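Local coordinates for protein anaerobically-induced outer membrane porin OprE (Pseudomonas aeruginosa, PDB 4FRX) that probably forms a beta-barrel channel that lets small solutes pass across the outer membrane, at residues A[346-350]-A[351-355]; A[124-128]-A[129-133]. One frame throughout, in Å; residues are numbered along the deposited sequence.

Contact 1 of 2, residues A[346-350]-A[351-355]; sequences YGYDF and ATVGV. With C8E ((hydroxyethyloxy)tri(ethyloxy)octane), chain E.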
ATOM      1  N   TYR A 346      14.122  -8.834  12.089  1.00  9.15           N
ATOM      2  CA  TYR A 346      15.573  -8.878  11.951  1.00  8.91           C
ATOM      3  C   TYR A 346      15.979  -8.671  10.496  1.00 13.17           C
ATOM      4  O   TYR A 346      15.373  -9.234   9.577  1.00 12.03           O
ATOM      5  CB  TYR A 346      16.184 -10.184  12.457  1.00 13.37           C
ATOM      6  CG  TYR A 346      17.674 -10.218  12.200  1.00 16.14           C
ATOM      7  CD1 TYR A 346      18.539  -9.432  12.947  1.00 18.14           C
ATOM      8  CD2 TYR A 346      18.212 -10.996  11.176  1.00 18.97           C
ATOM      9  CE1 TYR A 346      19.905  -9.431  12.703  1.00 17.15           C
ATOM     10  CE2 TYR A 346      19.578 -11.006  10.925  1.00 22.21           C
ATOM     11  CZ  TYR A 346      20.419 -10.223  11.698  1.00 22.95           C
ATOM     12  OH  TYR A 346      21.778 -10.223  11.459  1.00 18.25           O
ATOM     13  N   GLY A 347      17.026  -7.883  10.298  1.00 12.33           N
ATOM     14  CA  GLY A 347      17.589  -7.697   8.972  1.00 16.79           C
ATOM     15  C   GLY A 347      19.103  -7.650   8.974  1.00 13.05           C
ATOM     16  O   GLY A 347      19.721  -7.316   9.982  1.00 13.38           O
ATOM     17  N   TYR A 348      19.701  -8.008   7.845  1.00 18.53           N
ATOM     18  CA  TYR A 348      21.146  -7.873   7.682  1.00 20.28           C
ATOM     19  C   TYR A 348      21.476  -7.387   6.286  1.00 13.52           C
ATOM     20  O   TYR A 348      20.997  -7.948   5.298  1.00 15.11           O
ATOM     21  CB  TYR A 348      21.879  -9.186   7.949  1.00 17.59           C
ATOM     22  CG  TYR A 348      23.385  -8.990   8.032  1.00 19.05           C
ATOM     23  CD1 TYR A 348      23.943  -8.289   9.096  1.00 22.40           C
ATOM     24  CD2 TYR A 348      24.235  -9.474   7.048  1.00 17.96           C
ATOM     25  CE1 TYR A 348      25.298  -8.090   9.194  1.00 28.28           C
ATOM     26  CE2 TYR A 348      25.614  -9.279   7.137  1.00 20.41           C
ATOM     27  CZ  TYR A 348      26.132  -8.583   8.222  1.00 27.27           C
ATOM     28  OH  TYR A 348      27.483  -8.362   8.354  1.00 32.38           O
ATOM     29  N   ASP A 349      22.286  -6.335   6.226  1.00 17.66           N
ATOM     30  CA  ASP A 349      22.791  -5.781   4.972  1.00 21.28           C
ATOM     31  C   ASP A 349      24.201  -6.310   4.750  1.00 22.33           C
ATOM     32  O   ASP A 349      25.114  -5.977   5.500  1.00 19.23           O
ATOM     33  CB  ASP A 349      22.813  -4.253   5.056  1.00 24.53           C
ATOM     34  CG  ASP A 349      23.271  -3.590   3.756  1.00 31.03           C
ATOM     35  OD1 ASP A 349      23.919  -4.250   2.916  1.00 25.06           O
ATOM     36  OD2 ASP A 349      22.977  -2.392   3.576  1.00 34.68           O
ATOM     37  N   PHE A 350      24.388  -7.130   3.720  1.00 18.42           N
ATOM     38  CA  PHE A 350      25.677  -7.793   3.530  1.00 18.45           C
ATOM     39  C   PHE A 350      26.765  -6.894   2.935  1.00 16.12           C
ATOM     40  O   PHE A 350      27.882  -7.353   2.700  1.00 18.80           O
ATOM     41  CB  PHE A 350      25.514  -9.043   2.680  1.00 20.51           C
ATOM     42  CG  PHE A 350      24.840 -10.170   3.390  1.00 20.63           C
ATOM     43  CD1 PHE A 350      23.457 -10.234   3.465  1.00 13.55           C
ATOM     44  CD2 PHE A 350      25.589 -11.180   3.976  1.00 20.33           C
ATOM     45  CE1 PHE A 350      22.836 -11.281   4.105  1.00 17.10           C
ATOM     46  CE2 PHE A 350      24.971 -12.229   4.620  1.00 23.88           C
ATOM     47  CZ  PHE A 350      23.596 -12.282   4.683  1.00 21.55           C
ATOM     48  N   ALA A 351      26.440  -5.624   2.699  1.00 18.28           N
ATOM     49  CA  ALA A 351      27.431  -4.665   2.221  1.00 23.87           C
ATOM     50  C   ALA A 351      28.558  -4.507   3.235  1.00 33.54           C
ATOM     51  O   ALA A 351      29.725  -4.358   2.868  1.00 35.82           O
ATOM     52  CB  ALA A 351      26.787  -3.316   1.932  1.00 24.54           C
ATOM     53  N   THR A 352      28.212  -4.556   4.514  1.00 34.97           N
ATOM     54  CA  THR A 352      29.193  -4.328   5.570  1.00 40.35           C
ATOM     55  C   THR A 352      30.231  -5.449   5.636  1.00 36.86           C
ATOM     56  O   THR A 352      31.277  -5.303   6.273  1.00 41.46           O
ATOM     57  CB  THR A 352      28.506  -4.209   6.945  1.00 50.11           C
ATOM     58  OG1 THR A 352      28.332  -5.515   7.507  1.00 50.73           O
ATOM     59  CG2 THR A 352      27.155  -3.532   6.796  1.00 51.98           C
ATOM     60  N   VAL A 353      29.938  -6.559   4.967  1.00 26.53           N
ATOM     61  CA  VAL A 353      30.766  -7.752   5.055  1.00 26.52           C
ATOM     62  C   VAL A 353      31.357  -8.130   3.686  1.00 33.38           C
ATOM     63  O   VAL A 353      32.073  -9.128   3.554  1.00 43.30           O
ATOM     64  CB  VAL A 353      29.978  -8.911   5.747  1.00 34.98           C
ATOM     65  CG1 VAL A 353      29.444  -9.934   4.753  1.00 28.40           C
ATOM     66  CG2 VAL A 353      30.813  -9.560   6.835  1.00 40.80           C
ATOM     67  N   GLY A 354      31.086  -7.307   2.676  1.00 26.18           N
ATOM     68  CA  GLY A 354      31.731  -7.474   1.383  1.00 28.44           C
ATOM     69  C   GLY A 354      30.848  -7.896   0.223  1.00 29.49           C
ATOM     70  O   GLY A 354      31.340  -8.113  -0.887  1.00 27.89           O
ATOM     71  N   VAL A 355      29.546  -8.024   0.466  1.00 27.24           N
ATOM     72  CA  VAL A 355      28.607  -8.405  -0.590  1.00 25.39           C
ATOM     73  C   VAL A 355      27.539  -7.328  -0.787  1.00 27.01           C
ATOM     74  O   VAL A 355      26.369  -7.554  -0.476  1.00 21.28           O
ATOM     75  CB  VAL A 355      27.913  -9.745  -0.267  1.00 27.46           C
ATOM     76  CG1 VAL A 355      27.318 -10.377  -1.534  1.00 27.92           C
ATOM     77  CG2 VAL A 355      28.892 -10.701   0.384  1.00 30.00           C
TER
HETATM   78  C1  C8E E 503      25.806 -12.951  10.522  1.00 38.19           C
HETATM   79  C2  C8E E 503      24.672 -12.220   9.814  1.00 37.24           C
HETATM   80  C3  C8E E 503      24.016 -13.112   8.761  1.00 36.23           C
HETATM   81  C4  C8E E 503      22.505 -12.921   8.758  1.00 32.82           C
HETATM   82  C5  C8E E 503      21.785 -14.240   8.531  1.00 34.88           C
HETATM   83  C6  C8E E 503      21.250 -14.301   7.105  1.00 33.31           C
HETATM   84  C7  C8E E 503      20.758 -15.698   6.740  1.00 26.52           C
HETATM   85  C8  C8E E 503      19.774 -15.613   5.586  1.00 32.38           C
HETATM   86  O9  C8E E 503      20.029 -16.630   4.648  1.00 35.77           O
HETATM   87  C10 C8E E 503      19.086 -17.670   4.725  1.00 31.84           C
HETATM   88  C11 C8E E 503      18.803 -18.190   3.320  1.00 28.70           C

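Contact 2 of 2, residues A[124-128]-A[129-133]; sequences LQPKL and PVVTY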
ATOM      1  N   LEU A 124      -3.179   8.808 -10.539  1.00 11.27           N
ATOM      2  CA  LEU A 124      -2.445   9.118  -9.312  1.00  9.13           C
ATOM      3  C   LEU A 124      -2.019   7.814  -8.646  1.00  8.80           C
ATOM      4  O   LEU A 124      -2.716   6.808  -8.742  1.00 10.66           O
ATOM      5  CB  LEU A 124      -3.343   9.913  -8.350  1.00  9.63           C
ATOM      6  CG  LEU A 124      -3.880  11.264  -8.842  1.00  4.86           C
ATOM      7  CD1 LEU A 124      -4.979  11.824  -7.940  1.00  5.27           C
ATOM      8  CD2 LEU A 124      -2.725  12.263  -8.992  1.00 10.05           C
ATOM      9  N   GLN A 125      -0.893   7.846  -7.943  1.00  6.62           N
ATOM     10  CA  GLN A 125      -0.417   6.698  -7.169  1.00  4.06           C
ATOM     11  C   GLN A 125       0.113   7.176  -5.827  1.00 10.11           C
ATOM     12  O   GLN A 125       1.318   7.219  -5.620  1.00 13.08           O
ATOM     13  CB  GLN A 125       0.703   5.972  -7.925  1.00  7.43           C
ATOM     14  CG  GLN A 125       0.202   5.200  -9.153  1.00 14.20           C
ATOM     15  CD  GLN A 125       1.313   4.451  -9.858  1.00 20.77           C
ATOM     16  OE1 GLN A 125       2.226   5.059 -10.395  1.00 17.82           O
ATOM     17  NE2 GLN A 125       1.240   3.128  -9.852  1.00 23.07           N
ATOM     18  N   PRO A 126      -0.793   7.543  -4.906  1.00  9.95           N
ATOM     19  CA  PRO A 126      -0.347   8.110  -3.628  1.00  8.23           C
ATOM     20  C   PRO A 126       0.332   7.065  -2.731  1.00  9.28           C
ATOM     21  O   PRO A 126       0.026   5.888  -2.827  1.00  9.40           O
ATOM     22  CB  PRO A 126      -1.652   8.598  -2.980  1.00  9.14           C
ATOM     23  CG  PRO A 126      -2.672   8.648  -4.113  1.00 14.34           C
ATOM     24  CD  PRO A 126      -2.258   7.564  -5.057  1.00 14.10           C
ATOM     25  N   LYS A 127       1.257   7.506  -1.885  1.00  9.14           N
ATOM     26  CA  LYS A 127       1.836   6.642  -0.865  1.00 15.88           C
ATOM     27  C   LYS A 127       1.757   7.352   0.491  1.00 15.67           C
ATOM     28  O   LYS A 127       2.765   7.822   1.008  1.00 11.31           O
ATOM     29  CB  LYS A 127       3.287   6.294  -1.215  1.00 15.24           C
ATOM     30  CG  LYS A 127       3.455   5.579  -2.552  1.00 21.35           C
ATOM     31  CD  LYS A 127       4.896   5.155  -2.788  1.00 31.74           C
ATOM     32  CE  LYS A 127       5.383   4.218  -1.693  1.00 43.35           C
ATOM     33  NZ  LYS A 127       4.723   2.883  -1.749  1.00 51.68           N
ATOM     34  N   LEU A 128       0.552   7.409   1.059  1.00 10.59           N
ATOM     35  CA  LEU A 128       0.263   8.247   2.225  1.00  5.65           C
ATOM     36  C   LEU A 128      -0.349   7.400   3.308  1.00 10.33           C
ATOM     37  O   LEU A 128      -0.851   6.314   3.031  1.00  9.18           O
ATOM     38  CB  LEU A 128      -0.764   9.330   1.854  1.00  5.26           C
ATOM     39  CG  LEU A 128      -0.394  10.285   0.727  1.00  7.77           C
ATOM     40  CD1 LEU A 128      -1.536  11.264   0.491  1.00 11.65           C
ATOM     41  CD2 LEU A 128       0.902  11.012   1.028  1.00 12.11           C
ATOM     42  N   PRO A 129      -0.342   7.898   4.548  1.00  9.67           N
ATOM     43  CA  PRO A 129      -0.924   7.067   5.612  1.00 10.92           C
ATOM     44  C   PRO A 129      -2.411   6.747   5.456  1.00 11.87           C
ATOM     45  O   PRO A 129      -2.849   5.751   6.009  1.00 10.61           O
ATOM     46  CB  PRO A 129      -0.676   7.895   6.867  1.00  9.74           C
ATOM     47  CG  PRO A 129       0.619   8.624   6.550  1.00  8.37           C
ATOM     48  CD  PRO A 129       0.503   8.988   5.090  1.00  8.96           C
ATOM     49  N   VAL A 130      -3.165   7.550   4.711  1.00  5.59           N
ATOM     50  CA  VAL A 130      -4.590   7.303   4.563  1.00  6.84           C
ATOM     51  C   VAL A 130      -4.920   6.723   3.182  1.00  7.94           C
ATOM     52  O   VAL A 130      -6.064   6.392   2.910  1.00  7.29           O
ATOM     53  CB  VAL A 130      -5.400   8.593   4.793  1.00 11.32           C
ATOM     54  CG1 VAL A 130      -5.364   8.969   6.272  1.00  9.94           C
ATOM     55  CG2 VAL A 130      -4.819   9.721   3.961  1.00  9.79           C
ATOM     56  N   VAL A 131      -3.906   6.590   2.331  1.00  4.89           N
ATOM     57  CA  VAL A 131      -4.073   5.932   1.031  1.00  9.37           C
ATOM     58  C   VAL A 131      -2.728   5.640   0.367  1.00 11.32           C
ATOM     59  O   VAL A 131      -1.926   6.539   0.103  1.00  6.21           O
ATOM     60  CB  VAL A 131      -4.997   6.737   0.057  1.00 11.90           C
ATOM     61  CG1 VAL A 131      -4.535   8.193  -0.084  1.00  8.29           C
ATOM     62  CG2 VAL A 131      -5.106   6.028  -1.323  1.00 11.44           C
ATOM     63  N   THR A 132      -2.451   4.365   0.127  1.00 10.13           N
ATOM     64  CA  THR A 132      -1.265   4.037  -0.672  1.00  9.16           C
ATOM     65  C   THR A 132      -1.594   2.903  -1.616  1.00 12.60           C
ATOM     66  O   THR A 132      -2.351   1.991  -1.275  1.00 12.09           O
ATOM     67  CB  THR A 132       0.025   3.702   0.127  1.00 28.44           C
ATOM     68  OG1 THR A 132       0.413   2.342  -0.110  1.00 32.30           O
ATOM     69  CG2 THR A 132      -0.158   3.916   1.563  1.00 12.06           C
ATOM     70  N   TYR A 133      -1.058   2.993  -2.821  1.00 10.80           N
ATOM     71  CA  TYR A 133      -1.379   2.013  -3.835  1.00  8.19           C
ATOM     72  C   TYR A 133      -0.646   0.697  -3.588  1.00  9.50           C
ATOM     73  O   TYR A 133       0.490   0.682  -3.108  1.00 15.73           O
ATOM     74  CB  TYR A 133      -1.072   2.554  -5.225  1.00  9.71           C
ATOM     75  CG  TYR A 133       0.400   2.659  -5.578  1.00 12.27           C
ATOM     76  CD1 TYR A 133       1.176   3.724  -5.123  1.00 11.87           C
ATOM     77  CD2 TYR A 133       1.004   1.707  -6.396  1.00  8.54           C
ATOM     78  CE1 TYR A 133       2.516   3.820  -5.462  1.00 18.09           C
ATOM     79  CE2 TYR A 133       2.334   1.799  -6.746  1.00 16.29           C
ATOM     80  CZ  TYR A 133       3.086   2.856  -6.275  1.00 17.62           C
ATOM     81  OH  TYR A 133       4.408   2.953  -6.628  1.00 10.89           O
TER

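Contact 1 of 2, residues A[346-350]-A[351-355]
A short 3-10 turn, 350-353, follows the barrel strand 340-349 before the chain returns along strand 358-370, and D349 and A351 bond across its start. D349 closes an Asx turn: its OD1 accepts the backbone N of A351 at 2.9 Å, met from above the carboxylate plane. Its chi1 of -177° sets the carboxylate forward along the chain, within range of the N-H two residues on, and aspartate is short enough to bond back to that N-H in the Asx-turn geometry.

F350 O takes two donors, V353 N at 3.2 Å and V355 N at 2.9 Å, which arrive from opposite faces of the carbonyl plane. The V355 bond, together with G354 N to A351 O, makes a Schellman motif. Its left-handed residue is G354, where a CB would be jammed against the preceding carbonyl oxygen, so glycine belongs here. The apolar pair usual for this motif is present as well: F350 CB meets V355 CB at 3.9 Å, while V353 CG1 lies at the edge of the F350 ring.

Y346 and Y348 of the strand and F350 of the turn touch a C8E detergent molecule. C8E C2 lies 3.8 Å above the plane of the Y348 ring, over its centre, and C6 approaches the edge of F350, in keeping with the aromatic girdle of outer-membrane barrels. Y348 CD2 in turn stands over the centre of the F350 face. Y348 OH comes 3.7 Å from V353 CB, and Y346 OH, beside the same alkyl chain, is hydrogen-bonded to H295 ND1.

Contact 2 of 2, residues A[124-128]-A[129-133]
Q125 and Y133 face each other at the open end of a small, weakly bonded beta hairpin, 123-128 with 131-132. Followed outward, Q125 begins with CB over the face of the Y133 ring, a CH-pi contact 3.9 Å from the ring centroid. CG lies anti to the carbonyl carbon (chi1 -72°), and the extended chain carries the amide along that same face until NE2 stands 3.6 Å from Y133 CE2. The amide and ring planes are 34° apart. NE2 also donates to V141 O, which helps fix the amide's rotation; a glutamine thus offers both a methylene chain to the ring and a polar end to a carbonyl.

Y133 CG sits between its backbone N and carbonyl carbon (chi1 73°), which folds the ring back toward Q125. K127 lays its aliphatic part obliquely by the ring, CG 3.5 Å from Y133 CE1, a use that suits a long lysine.

Between the strands, K127 and T132 form an antiparallel, non-hydrogen-bonded pair. P126 O receives Y133 N at 3.1 Å and a CA-H...O contact from T132 CA, and L128 N donates to V131 O at 2.8 Å. The hairpin bends through a type I turn from L128 to V131; P129 takes its second position, where the phi a proline ring imposes is the one required. On one flank P126 CB meets V131 CG1 at 4.1 Å.

The hairpin reaches inward among the barrel walls: P126 and V131 rest on F143 of strand 142-150, L128 on Y197 of strand 195-203, and P129 on Y213 of strand 208-217 and on Y324 of a loop.

How the contacts relate
Contacts 1 and 2 do not touch: their centres are 30 Å apart and their nearest atoms about 20 Å. Contact 1 starts the loop between two barrel strands, whereas contact 2 is a tight hairpin turn, and they lie at different distances from the centre of the chain. Contact 2, earlier in the sequence, has its centre about 7 Å from that point, as fits a segment folded into the lumen, where porins commonly narrow their channel. Contact 1 has its centre 27 Å from the chain centre and belongs to the periphery. Detergent marks the difference: C8E lies directly against the aromatic residues of 346-350, whereas the side chain of P129 remains about 10 Å from a bound C8E.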